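Long-range contacts in thermophilic dibenzothiophene desulfurization enzyme C (Paenibacillus sp. A11-2, PDB 5XDE), which probably uses reduced flavin mononucleotide and molecular oxygen to oxidise dibenzothiophene to its sulfoxide and then to its sulfone: residues Arg183-Leu188 and Asp225-Thr230; Leu205-Thr210 and Trp379-Thr384. All coordinates share one frame; numbering follows the deposited sequence.

Contact 1: residues Arg183-Leu188 and Asp225-Thr230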
ATOM      1  N   ARG A 183     -13.773  24.446  35.582  1.00 31.32           N
ATOM      2  CA  ARG A 183     -13.914  23.056  35.991  1.00 31.02           C
ATOM      3  C   ARG A 183     -15.001  22.365  35.178  1.00 31.04           C
ATOM      4  O   ARG A 183     -16.086  22.917  34.965  1.00 30.99           O
ATOM      5  CB  ARG A 183     -14.244  22.967  37.479  1.00 32.02           C
ATOM      6  CG  ARG A 183     -13.096  23.326  38.412  1.00 34.40           C
ATOM      7  CD  ARG A 183     -13.503  23.115  39.860  1.00 35.31           C
ATOM      8  NE  ARG A 183     -14.710  23.875  40.183  1.00 41.19           N
ATOM      9  CZ  ARG A 183     -15.470  23.661  41.254  1.00 41.60           C
ATOM     10  NH1 ARG A 183     -15.157  22.702  42.115  1.00 37.88           N
ATOM     11  NH2 ARG A 183     -16.552  24.399  41.458  1.00 41.63           N
ATOM     12  N   ILE A 184     -14.713  21.142  34.738  1.00 27.33           N
ATOM     13  CA  ILE A 184     -15.632  20.411  33.870  1.00 29.90           C
ATOM     14  C   ILE A 184     -16.726  19.775  34.716  1.00 28.34           C
ATOM     15  O   ILE A 184     -16.457  18.920  35.564  1.00 27.12           O
ATOM     16  CB  ILE A 184     -14.892  19.353  33.041  1.00 29.85           C
ATOM     17  CG1 ILE A 184     -13.932  20.028  32.061  1.00 29.38           C
ATOM     18  CG2 ILE A 184     -15.885  18.477  32.287  1.00 27.91           C
ATOM     19  CD1 ILE A 184     -13.035  19.052  31.323  1.00 32.90           C
ATOM     20  N   VAL A 185     -17.972  20.174  34.468  1.00 27.69           N
ATOM     21  CA  VAL A 185     -19.132  19.554  35.096  1.00 26.93           C
ATOM     22  C   VAL A 185     -19.804  18.638  34.086  1.00 23.82           C
ATOM     23  O   VAL A 185     -19.949  18.989  32.904  1.00 25.98           O
ATOM     24  CB  VAL A 185     -20.122  20.610  35.624  1.00 30.17           C
ATOM     25  CG1 VAL A 185     -20.053  21.868  34.787  1.00 37.37           C
ATOM     26  CG2 VAL A 185     -21.526  20.051  35.604  1.00 32.19           C
ATOM     27  N   ALA A 186     -20.188  17.452  34.540  1.00 23.06           N
ATOM     28  CA  ALA A 186     -20.954  16.509  33.739  1.00 22.33           C
ATOM     29  C   ALA A 186     -22.269  16.233  34.447  1.00 23.48           C
ATOM     30  O   ALA A 186     -22.310  16.153  35.677  1.00 22.07           O
ATOM     31  CB  ALA A 186     -20.189  15.190  33.523  1.00 21.08           C
ATOM     32  N   ALA A 187     -23.339  16.079  33.668  1.00 19.78           N
ATOM     33  CA  ALA A 187     -24.664  15.867  34.227  1.00 21.32           C
ATOM     34  C   ALA A 187     -25.466  14.963  33.301  1.00 21.02           C
ATOM     35  O   ALA A 187     -25.182  14.857  32.107  1.00 22.82           O
ATOM     36  CB  ALA A 187     -25.399  17.198  34.439  1.00 25.63           C
ATOM     37  N   LEU A 188     -26.477  14.309  33.866  1.00 18.90           N
ATOM     38  CA  LEU A 188     -27.403  13.471  33.107  1.00 19.49           C
ATOM     39  C   LEU A 188     -28.792  14.055  33.315  1.00 23.13           C
ATOM     40  O   LEU A 188     -29.341  13.977  34.421  1.00 25.05           O
ATOM     41  CB  LEU A 188     -27.332  12.008  33.549  1.00 19.04           C
ATOM     42  CG  LEU A 188     -28.095  10.987  32.693  1.00 17.35           C
ATOM     43  CD1 LEU A 188     -27.417  10.810  31.326  1.00 19.85           C
ATOM     44  CD2 LEU A 188     -28.281   9.633  33.410  1.00 17.01           C
ATOM     45  N   ASP A 225     -28.639  16.197  42.208  1.00 25.16           N
ATOM     46  CA  ASP A 225     -28.786  14.754  42.047  1.00 21.98           C
ATOM     47  C   ASP A 225     -28.651  14.312  40.593  1.00 20.74           C
ATOM     48  O   ASP A 225     -28.735  13.113  40.314  1.00 22.68           O
ATOM     49  CB  ASP A 225     -30.115  14.260  42.657  1.00 25.52           C
ATOM     50  CG  ASP A 225     -31.360  14.856  41.994  1.00 31.79           C
ATOM     51  OD1 ASP A 225     -31.252  15.564  40.975  1.00 29.16           O
ATOM     52  OD2 ASP A 225     -32.468  14.592  42.507  1.00 32.15           O
ATOM     53  N   GLU A 226     -28.383  15.248  39.686  1.00 21.91           N
ATOM     54  CA  GLU A 226     -28.099  14.968  38.285  1.00 22.70           C
ATOM     55  C   GLU A 226     -26.624  15.122  37.946  1.00 20.76           C
ATOM     56  O   GLU A 226     -26.214  14.767  36.833  1.00 21.68           O
ATOM     57  CB  GLU A 226     -28.936  15.896  37.395  1.00 21.59           C
ATOM     58  CG  GLU A 226     -30.427  15.609  37.550  1.00 23.39           C
ATOM     59  CD  GLU A 226     -31.338  16.653  36.926  1.00 24.07           C
ATOM     60  OE1 GLU A 226     -30.886  17.776  36.612  1.00 23.58           O
ATOM     61  OE2 GLU A 226     -32.534  16.335  36.772  1.00 26.19           O
ATOM     62  N   LEU A 227     -25.823  15.642  38.873  1.00 19.28           N
ATOM     63  CA  LEU A 227     -24.410  15.864  38.617  1.00 17.37           C
ATOM     64  C   LEU A 227     -23.663  14.547  38.732  1.00 23.08           C
ATOM     65  O   LEU A 227     -23.924  13.747  39.634  1.00 21.04           O
ATOM     66  CB  LEU A 227     -23.844  16.884  39.603  1.00 21.41           C
ATOM     67  CG  LEU A 227     -24.344  18.320  39.430  1.00 19.74           C
ATOM     68  CD1 LEU A 227     -23.888  19.184  40.604  1.00 27.63           C
ATOM     69  CD2 LEU A 227     -23.855  18.912  38.118  1.00 26.57           C
ATOM     70  N   LEU A 228     -22.743  14.320  37.803  1.00 19.87           N
ATOM     71  CA  LEU A 228     -21.949  13.098  37.780  1.00 19.81           C
ATOM     72  C   LEU A 228     -20.615  13.438  38.442  1.00 20.82           C
ATOM     73  O   LEU A 228     -19.670  13.871  37.789  1.00 24.17           O
ATOM     74  CB  LEU A 228     -21.796  12.590  36.350  1.00 19.64           C
ATOM     75  CG  LEU A 228     -23.115  12.038  35.772  1.00 17.71           C
ATOM     76  CD1 LEU A 228     -23.095  11.932  34.240  1.00 22.01           C
ATOM     77  CD2 LEU A 228     -23.447  10.686  36.399  1.00 20.65           C
ATOM     78  N   GLY A 229     -20.559  13.255  39.760  1.00 22.49           N
ATOM     79  CA  GLY A 229     -19.422  13.698  40.540  1.00 23.88           C
ATOM     80  C   GLY A 229     -19.403  15.206  40.711  1.00 25.33           C
ATOM     81  O   GLY A 229     -20.243  15.945  40.191  1.00 23.62           O
ATOM     82  N   THR A 230     -18.404  15.675  41.459  1.00 23.55           N
ATOM     83  CA  THR A 230     -18.252  17.104  41.658  1.00 27.67           C
ATOM     84  C   THR A 230     -17.639  17.751  40.421  1.00 27.01           C
ATOM     85  O   THR A 230     -16.983  17.087  39.615  1.00 26.30           O
ATOM     86  CB  THR A 230     -17.380  17.387  42.885  1.00 29.03           C
ATOM     87  OG1 THR A 230     -16.146  16.668  42.776  1.00 27.83           O
ATOM     88  CG2 THR A 230     -18.079  16.948  44.145  1.00 27.14           C
TER
HETATM   89  O   HOH W   1     -16.502  16.271  36.692  1.00 23.55           O
HETATM   90  O   HOH W   2     -19.568  16.956  37.384  1.00 26.31           O
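The peptide of E226 takes the N-H of L188 in its carbonyl plane, with L188 N 3.0 Å from E226 O, whereas L228 N meets A186 O at 2.8 Å, tilted 34° from that carbonyl's plane. Between these two bonds sits the pair A187 and L227, with CA atoms 4.4 Å apart, and the CA of A187 adds a C-H...O contact to E226 O. Farther along, the backbones diverge and water fills in: one molecule lies 2.9 Å from I184 O and also near T230 O, and another accepts the N-H of A186 beside G229 O. Side chains divide between two faces. On one, the V185 and L227 side chains meet at an angle, CG2 of V185 3.6 Å from CD2 of L227, next to A187 and V222. On the other, CB of A186 and CB of L188 face L228, whose CG lies beside its backbone N (chi1 -70°), which sends CD1 to within 4.3 Å of CB of L188; F104 and W113 continue this apolar layer. E226 lays CB and CG alongside L188 O, and its extended chain carries the carboxylate on to R193. The bonding pattern is that of a single antiparallel bridge around a non-hydrogen-bonded pair, by which the loop after strand 215-222 borders strand 184-190 in the sheet of an acyl-CoA dehydrogenase-like middle domain.

Contact 2: residues Leu205-Thr210 and Trp379-Thr384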
ATOM      1  N   LEU A 205     -22.572  13.028   4.560  1.00 22.29           N
ATOM      2  CA  LEU A 205     -22.264  12.089   3.483  1.00 19.47           C
ATOM      3  C   LEU A 205     -22.708  10.681   3.853  1.00 16.97           C
ATOM      4  O   LEU A 205     -23.426  10.019   3.089  1.00 17.37           O
ATOM      5  CB  LEU A 205     -20.763  12.113   3.176  1.00 17.63           C
ATOM      6  CG  LEU A 205     -20.243  11.045   2.205  1.00 18.06           C
ATOM      7  CD1 LEU A 205     -20.773  11.281   0.800  1.00 18.92           C
ATOM      8  CD2 LEU A 205     -18.717  11.020   2.191  1.00 18.53           C
ATOM      9  N   GLY A 206     -22.286  10.210   5.026  1.00 15.76           N
ATOM     10  CA  GLY A 206     -22.659   8.924   5.578  1.00 19.20           C
ATOM     11  C   GLY A 206     -23.098   9.139   7.012  1.00 16.56           C
ATOM     12  O   GLY A 206     -23.167  10.292   7.447  1.00 18.51           O
ATOM     13  N   MET A 207     -23.361   8.060   7.752  1.00 17.81           N
ATOM     14  CA  MET A 207     -23.882   8.159   9.119  1.00 20.44           C
ATOM     15  C   MET A 207     -25.116   9.055   9.145  1.00 21.60           C
ATOM     16  O   MET A 207     -25.324   9.864  10.057  1.00 22.65           O
ATOM     17  CB  MET A 207     -22.799   8.659  10.080  1.00 21.88           C
ATOM     18  CG  MET A 207     -21.535   7.776  10.087  1.00 22.33           C
ATOM     19  SD  MET A 207     -21.923   6.090  10.509  1.00 34.93           S
ATOM     20  CE  MET A 207     -20.341   5.358  10.871  1.00 32.48           C
ATOM     21  N   ARG A 208     -25.970   8.881   8.135  1.00 19.69           N
ATOM     22  CA  ARG A 208     -27.015   9.854   7.863  1.00 21.58           C
ATOM     23  C   ARG A 208     -28.174   9.795   8.852  1.00 21.82           C
ATOM     24  O   ARG A 208     -28.995  10.717   8.855  1.00 25.67           O
ATOM     25  CB  ARG A 208     -27.536   9.673   6.430  1.00 20.06           C
ATOM     26  CG  ARG A 208     -26.578  10.237   5.379  1.00 18.71           C
ATOM     27  CD  ARG A 208     -27.133  10.167   3.963  1.00 23.14           C
ATOM     28  NE  ARG A 208     -28.448  10.802   3.838  1.00 25.44           N
ATOM     29  CZ  ARG A 208     -28.659  12.116   3.836  1.00 26.61           C
ATOM     30  NH1 ARG A 208     -27.644  12.963   3.956  1.00 29.76           N
ATOM     31  NH2 ARG A 208     -29.894  12.589   3.715  1.00 27.63           N
ATOM     32  N   GLN A 209     -28.263   8.763   9.694  1.00 19.84           N
ATOM     33  CA  GLN A 209     -29.353   8.670  10.663  1.00 19.60           C
ATOM     34  C   GLN A 209     -28.863   8.715  12.108  1.00 22.70           C
ATOM     35  O   GLN A 209     -29.570   8.247  13.009  1.00 24.79           O
ATOM     36  CB  GLN A 209     -30.191   7.415  10.415  1.00 18.82           C
ATOM     37  CG  GLN A 209     -31.082   7.561   9.169  1.00 22.37           C
ATOM     38  CD  GLN A 209     -32.270   6.629   9.161  1.00 21.75           C
ATOM     39  OE1 GLN A 209     -32.119   5.415   9.123  1.00 22.21           O
ATOM     40  NE2 GLN A 209     -33.470   7.203   9.197  1.00 26.29           N
ATOM     41  N   THR A 210     -27.684   9.292  12.357  1.00 24.52           N
ATOM     42  CA  THR A 210     -27.170   9.363  13.722  1.00 24.57           C
ATOM     43  C   THR A 210     -27.627  10.608  14.477  1.00 28.76           C
ATOM     44  O   THR A 210     -27.391  10.698  15.690  1.00 29.88           O
ATOM     45  CB  THR A 210     -25.630   9.306  13.745  1.00 21.12           C
ATOM     46  OG1 THR A 210     -25.081  10.411  13.020  1.00 22.21           O
ATOM     47  CG2 THR A 210     -25.125   7.995  13.161  1.00 22.46           C
ATOM     48  N   TRP A 379     -18.866   2.692   2.131  1.00 11.69           N
ATOM     49  CA  TRP A 379     -17.773   3.658   2.092  1.00 12.66           C
ATOM     50  C   TRP A 379     -18.220   5.001   2.665  1.00 12.97           C
ATOM     51  O   TRP A 379     -17.479   5.651   3.417  1.00 14.61           O
ATOM     52  CB  TRP A 379     -17.246   3.814   0.654  1.00 13.84           C
ATOM     53  CG  TRP A 379     -16.213   4.915   0.508  1.00 14.39           C
ATOM     54  CD1 TRP A 379     -14.851   4.810   0.724  1.00 15.84           C
ATOM     55  CD2 TRP A 379     -16.447   6.278   0.119  1.00 12.00           C
ATOM     56  NE1 TRP A 379     -14.244   6.027   0.513  1.00 14.07           N
ATOM     57  CE2 TRP A 379     -15.196   6.946   0.142  1.00 13.24           C
ATOM     58  CE3 TRP A 379     -17.599   7.016  -0.207  1.00 13.19           C
ATOM     59  CZ2 TRP A 379     -15.061   8.289  -0.188  1.00 14.08           C
ATOM     60  CZ3 TRP A 379     -17.462   8.363  -0.542  1.00 14.48           C
ATOM     61  CH2 TRP A 379     -16.207   8.989  -0.514  1.00 15.67           C
ATOM     62  N   ARG A 380     -19.440   5.439   2.330  1.00 13.73           N
ATOM     63  CA  ARG A 380     -19.886   6.748   2.810  1.00 15.14           C
ATOM     64  C   ARG A 380     -19.951   6.787   4.330  1.00 14.89           C
ATOM     65  O   ARG A 380     -19.556   7.790   4.948  1.00 14.53           O
ATOM     66  CB  ARG A 380     -21.252   7.113   2.217  1.00 12.92           C
ATOM     67  CG  ARG A 380     -21.196   7.546   0.757  1.00 14.70           C
ATOM     68  CD  ARG A 380     -22.527   8.145   0.284  1.00 15.33           C
ATOM     69  NE  ARG A 380     -23.574   7.135   0.090  1.00 15.21           N
ATOM     70  CZ  ARG A 380     -24.577   6.910   0.942  1.00 17.67           C
ATOM     71  NH1 ARG A 380     -24.680   7.623   2.066  1.00 15.95           N
ATOM     72  NH2 ARG A 380     -25.490   5.983   0.669  1.00 17.37           N
ATOM     73  N   ASP A 381     -20.445   5.711   4.941  1.00 17.20           N
ATOM     74  CA  ASP A 381     -20.522   5.633   6.399  1.00 16.21           C
ATOM     75  C   ASP A 381     -19.125   5.599   7.005  1.00 16.45           C
ATOM     76  O   ASP A 381     -18.800   6.396   7.892  1.00 18.87           O
ATOM     77  CB  ASP A 381     -21.319   4.395   6.823  1.00 16.11           C
ATOM     78  CG  ASP A 381     -22.810   4.508   6.508  1.00 14.39           C
ATOM     79  OD1 ASP A 381     -23.289   5.657   6.379  1.00 16.20           O
ATOM     80  OD2 ASP A 381     -23.475   3.439   6.395  1.00 14.62           O
ATOM     81  N   ALA A 382     -18.286   4.675   6.532  1.00 14.49           N
ATOM     82  CA  ALA A 382     -16.943   4.555   7.088  1.00 15.08           C
ATOM     83  C   ALA A 382     -16.149   5.829   6.866  1.00 18.52           C
ATOM     84  O   ALA A 382     -15.477   6.318   7.785  1.00 18.78           O
ATOM     85  CB  ALA A 382     -16.222   3.358   6.477  1.00 16.96           C
ATOM     86  N   ARG A 383     -16.206   6.383   5.650  1.00 15.25           N
ATOM     87  CA  ARG A 383     -15.439   7.590   5.354  1.00 16.06           C
ATOM     88  C   ARG A 383     -15.852   8.760   6.238  1.00 17.32           C
ATOM     89  O   ARG A 383     -15.010   9.602   6.591  1.00 16.26           O
ATOM     90  CB  ARG A 383     -15.590   7.949   3.871  1.00 14.74           C
ATOM     91  CG  ARG A 383     -14.826   9.219   3.439  1.00 15.59           C
ATOM     92  CD  ARG A 383     -13.288   9.055   3.440  1.00 13.91           C
ATOM     93  NE  ARG A 383     -12.730   8.988   4.800  1.00 16.37           N
ATOM     94  CZ  ARG A 383     -11.447   8.766   5.076  1.00 15.54           C
ATOM     95  NH1 ARG A 383     -10.562   8.608   4.090  1.00 16.76           N
ATOM     96  NH2 ARG A 383     -11.047   8.679   6.340  1.00 17.52           N
ATOM     97  N   THR A 384     -17.139   8.833   6.611  1.00 16.45           N
ATOM     98  CA  THR A 384     -17.603   9.926   7.457  1.00 17.70           C
ATOM     99  C   THR A 384     -17.123   9.737   8.887  1.00 18.29           C
ATOM    100  O   THR A 384     -16.519  10.642   9.476  1.00 21.20           O
ATOM    101  CB  THR A 384     -19.136  10.020   7.396  1.00 18.72           C
ATOM    102  OG1 THR A 384     -19.538  10.396   6.070  1.00 17.37           O
ATOM    103  CG2 THR A 384     -19.665  11.054   8.395  1.00 19.45           C
TER
HETATM  104  O   HOH W   3     -25.837   6.527   6.274  1.00 19.35           O
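D381 OD1 is gripped by the N-H of M207, with M207 N at 2.8 Å, and by a water at 2.7 Å, which accepts the N-H of R208. The M207 N-H arrives on the anti side of the carboxylate, 31° out of its plane. One oxygen thus serves two successive N-H groups, the second through the water. G206 lies so close to the helix that a CB would collide with R380 O, and its N-H makes a weak bond to T384 OG1. That hydroxyl, set beside its backbone N (chi1 -66°), donates a hydrogen bond to R380 O at 2.8 Å, nearly along the C=O axis. R380 bends at its third torsion (-74°), which brings NH1 to L205 O at 2.9 Å, edge-on to the guanidinium and in the carbonyl plane, while its NE and NH2 pair with D376 and E36. Replacing it by a methionine would probably leave L205 O without this donor and the carboxylates of D376 and E36 without this balancing charge. CD1 of L205 covers CD of R380 at 3.6 Å, and its CD2 approaches CZ3 of W379 obliquely; R383 CB lies over one face of that indole, which also stacks with W379 of the second subunit. M207, bent at its second torsion, brings CE to 3.5 Å from D381 O, with the side chain about 4 Å from bound FMN. Side chains of the helix hold two successive peptides of the loop directly and a third through water, giving L205 O and three N-H groups partners in a largely buried interface beside the flavin.

How the contacts relate
The two contacts show how place in the fold shapes chemistry. The centre of contact 1 lies about 22 Å from that of the chain, and the contact is only partly buried; the centre of contact 2, about 13 Å from it on the opposite side, is largely buried. Both draw a segment from the acyl-CoA dehydrogenase-like middle domain and both border helix 85-104. Contact 1 rests on main-chain bonds with two waters where the backbones part, whereas contact 2 ties a loop to helix 376-385 through charged and hydroxyl side chains. Other subunits do not touch contact 1, while the second subunit packs against contact 2. Their nearest atoms are about 16 Å apart, and only contact 2 comes close to FMN.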